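Local coordinates for Iron(III) ABC transporter, periplasmic iron-compound-binding protein (Vibrio cholerae, PDB 3TEF), which probably binds iron(III) complexed to catecholate siderophores in the periplasm and delivers it to an ABC transporter for iron uptake, at residues 158-163 and 214-219. Residues are numbered along the deposited sequence; the frame is centred on the assembly and turned at random.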
loop_
_atom_site.group_PDB
_atom_site.type_symbol
_atom_site.label_atom_id
_atom_site.label_comp_id
_atom_site.label_asym_id
_atom_site.label_seq_id
_atom_site.Cartn_x
_atom_site.Cartn_y
_atom_site.Cartn_z
ATOM N N ASP A 158 21.982 1.562 5.519
ATOM C CA ASP A 158 21.289 0.703 4.570
ATOM C C ASP A 158 20.162 -0.077 5.235
ATOM O O ASP A 158 20.149 -0.277 6.450
ATOM C CB ASP A 158 22.282 -0.266 3.919
ATOM C CG ASP A 158 22.969 -1.171 4.935
ATOM O OD1 ASP A 158 23.827 -0.672 5.694
ATOM O OD2 ASP A 158 22.657 -2.382 4.978
ATOM N N ALA A 159 19.202 -0.503 4.425
ATOM C CA ALA A 159 18.144 -1.372 4.913
ATOM C C ALA A 159 17.884 -2.452 3.887
ATOM O O ALA A 159 17.996 -2.222 2.678
ATOM C CB ALA A 159 16.875 -0.592 5.183
ATOM N N MET A 160 17.537 -3.630 4.383
ATOM C CA MET A 160 17.124 -4.722 3.529
ATOM C C MET A 160 15.655 -4.954 3.820
ATOM O O MET A 160 15.255 -5.036 4.984
ATOM C CB MET A 160 17.927 -5.980 3.851
ATOM C CG MET A 160 17.558 -7.179 3.000
ATOM S SD MET A 160 18.504 -8.650 3.425
ATOM C CE MET A 160 20.140 -8.164 2.874
ATOM N N LEU A 161 14.851 -5.019 2.769
ATOM C CA LEU A 161 13.424 -5.272 2.915
ATOM C C LEU A 161 13.202 -6.733 2.562
ATOM O O LEU A 161 13.539 -7.154 1.467
ATOM C CB LEU A 161 12.627 -4.366 1.969
ATOM C CG LEU A 161 11.093 -4.285 2.055
ATOM C CD1 LEU A 161 10.410 -5.621 1.705
ATOM C CD2 LEU A 161 10.619 -3.782 3.407
ATOM N N VAL A 162 12.664 -7.497 3.505
ATOM C CA VAL A 162 12.433 -8.922 3.293
ATOM C C VAL A 162 10.968 -9.230 3.502
ATOM O O VAL A 162 10.387 -8.838 4.510
ATOM C CB VAL A 162 13.270 -9.788 4.253
ATOM C CG1 VAL A 162 12.988 -11.277 4.020
ATOM C CG2 VAL A 162 14.749 -9.504 4.062
ATOM N N MET A 163 10.374 -9.945 2.552
ATOM C CA MET A 163 9.014 -10.432 2.732
ATOM C C MET A 163 9.073 -11.927 2.978
ATOM O O MET A 163 9.899 -12.613 2.395
ATOM C CB MET A 163 8.167 -10.142 1.495
ATOM C CG MET A 163 6.749 -10.662 1.624
ATOM S SD MET A 163 5.699 -10.002 0.336
ATOM C CE MET A 163 4.613 -8.991 1.307
ATOM N N LYS A 214 22.251 -3.381 8.068
ATOM C CA LYS A 214 22.248 -2.607 9.306
ATOM C C LYS A 214 20.832 -2.490 9.856
ATOM O O LYS A 214 20.613 -2.444 11.072
ATOM C CB LYS A 214 22.832 -1.213 9.068
ATOM C CG LYS A 214 24.211 -0.988 9.681
ATOM C CD LYS A 214 25.332 -1.392 8.728
ATOM C CE LYS A 214 25.451 -2.905 8.581
ATOM N NZ LYS A 214 26.364 -3.283 7.455
ATOM N N THR A 215 19.870 -2.436 8.945
ATOM C CA THR A 215 18.462 -2.394 9.309
ATOM C C THR A 215 17.729 -3.442 8.495
ATOM O O THR A 215 17.964 -3.584 7.287
ATOM C CB THR A 215 17.847 -1.021 9.011
ATOM O OG1 THR A 215 18.445 -0.037 9.865
ATOM C CG2 THR A 215 16.341 -1.038 9.245
ATOM N N LEU A 216 16.837 -4.171 9.155
ATOM C CA LEU A 216 16.103 -5.242 8.495
ATOM C C LEU A 216 14.603 -5.000 8.659
ATOM O O LEU A 216 14.080 -4.991 9.775
ATOM C CB LEU A 216 16.521 -6.585 9.095
ATOM C CG LEU A 216 16.023 -7.903 8.505
ATOM C CD1 LEU A 216 16.285 -7.993 7.004
ATOM C CD2 LEU A 216 16.684 -9.060 9.235
ATOM N N LEU A 217 13.918 -4.785 7.538
ATOM C CA LEU A 217 12.483 -4.522 7.554
ATOM C C LEU A 217 11.762 -5.759 7.032
ATOM O O LEU A 217 12.000 -6.197 5.911
ATOM C CB LEU A 217 12.153 -3.331 6.665
ATOM C CG LEU A 217 13.014 -2.101 6.955
ATOM C CD1 LEU A 217 12.816 -1.000 5.924
ATOM C CD2 LEU A 217 12.710 -1.591 8.351
ATOM N N VAL A 218 10.881 -6.315 7.851
ATOM C CA VAL A 218 10.279 -7.598 7.537
ATOM C C VAL A 218 8.783 -7.449 7.327
ATOM O O VAL A 218 8.090 -6.845 8.146
ATOM C CB VAL A 218 10.525 -8.596 8.685
ATOM C CG1 VAL A 218 9.840 -9.930 8.400
ATOM C CG2 VAL A 218 12.023 -8.775 8.910
ATOM N N VAL A 219 8.293 -8.022 6.228
ATOM C CA VAL A 219 6.865 -8.039 5.910
ATOM C C VAL A 219 6.349 -9.478 5.976
ATOM O O VAL A 219 6.741 -10.329 5.172
ATOM C CB VAL A 219 6.606 -7.459 4.480
ATOM C CG1 VAL A 219 5.113 -7.499 4.133
ATOM C CG2 VAL A 219 7.152 -6.023 4.361
#
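Leu161 and Leu217 lie side by side on neighbouring parallel strands, in the mixed sheet of the C-terminal lobe of this periplasmic binding protein. Their side chains cross at about a right angle: Leu161 carries CG anti to its backbone N (chi1 -171°), and its CD2 rests against Leu217 CB at 3.6 Å. Leu217 instead turns CG beside its own N, and CD1 reaches back to the methyl of Ala159. This face continues with Leu161 CD1 near Val219 CG2, while Phe178 and Leu255 lie against Leu161 from outside the pair.

On the other face, Leu216 CD1 lies against both Val162 CG2, at 3.6 Å, and Met160 CB, a little farther off. Helix 205-211 covers this side, with Ile208 touching both Met160 and Leu216.

Between the two faces runs a regular parallel ladder: Met160 gives its N-H to Thr215 O and receives Leu217 N at its own O; Val162 does the same with Leu217 O and Val219 N. The bond from Val162 N to Leu217 O is 2.8 Å and almost straight. At the ladder's start the Thr215 N to Asp158 O bond is weak, but Asp158 adds its carboxylate: OD2 accepts from Lys214 N at 3.3 Å, met from above the carboxylate plane, and also hydrogen-bonds to Thr190 OG1. The bent lysine chain passes Asp158 OD1, with its CD 3.5 Å from that oxygen; its NZ is bound to Asn212 O. At the far end, Met163 CE is modelled 3.2 Å from Val219 CG1, closer than ordinary carbon contact, so the exact place of this methyl is doubtful.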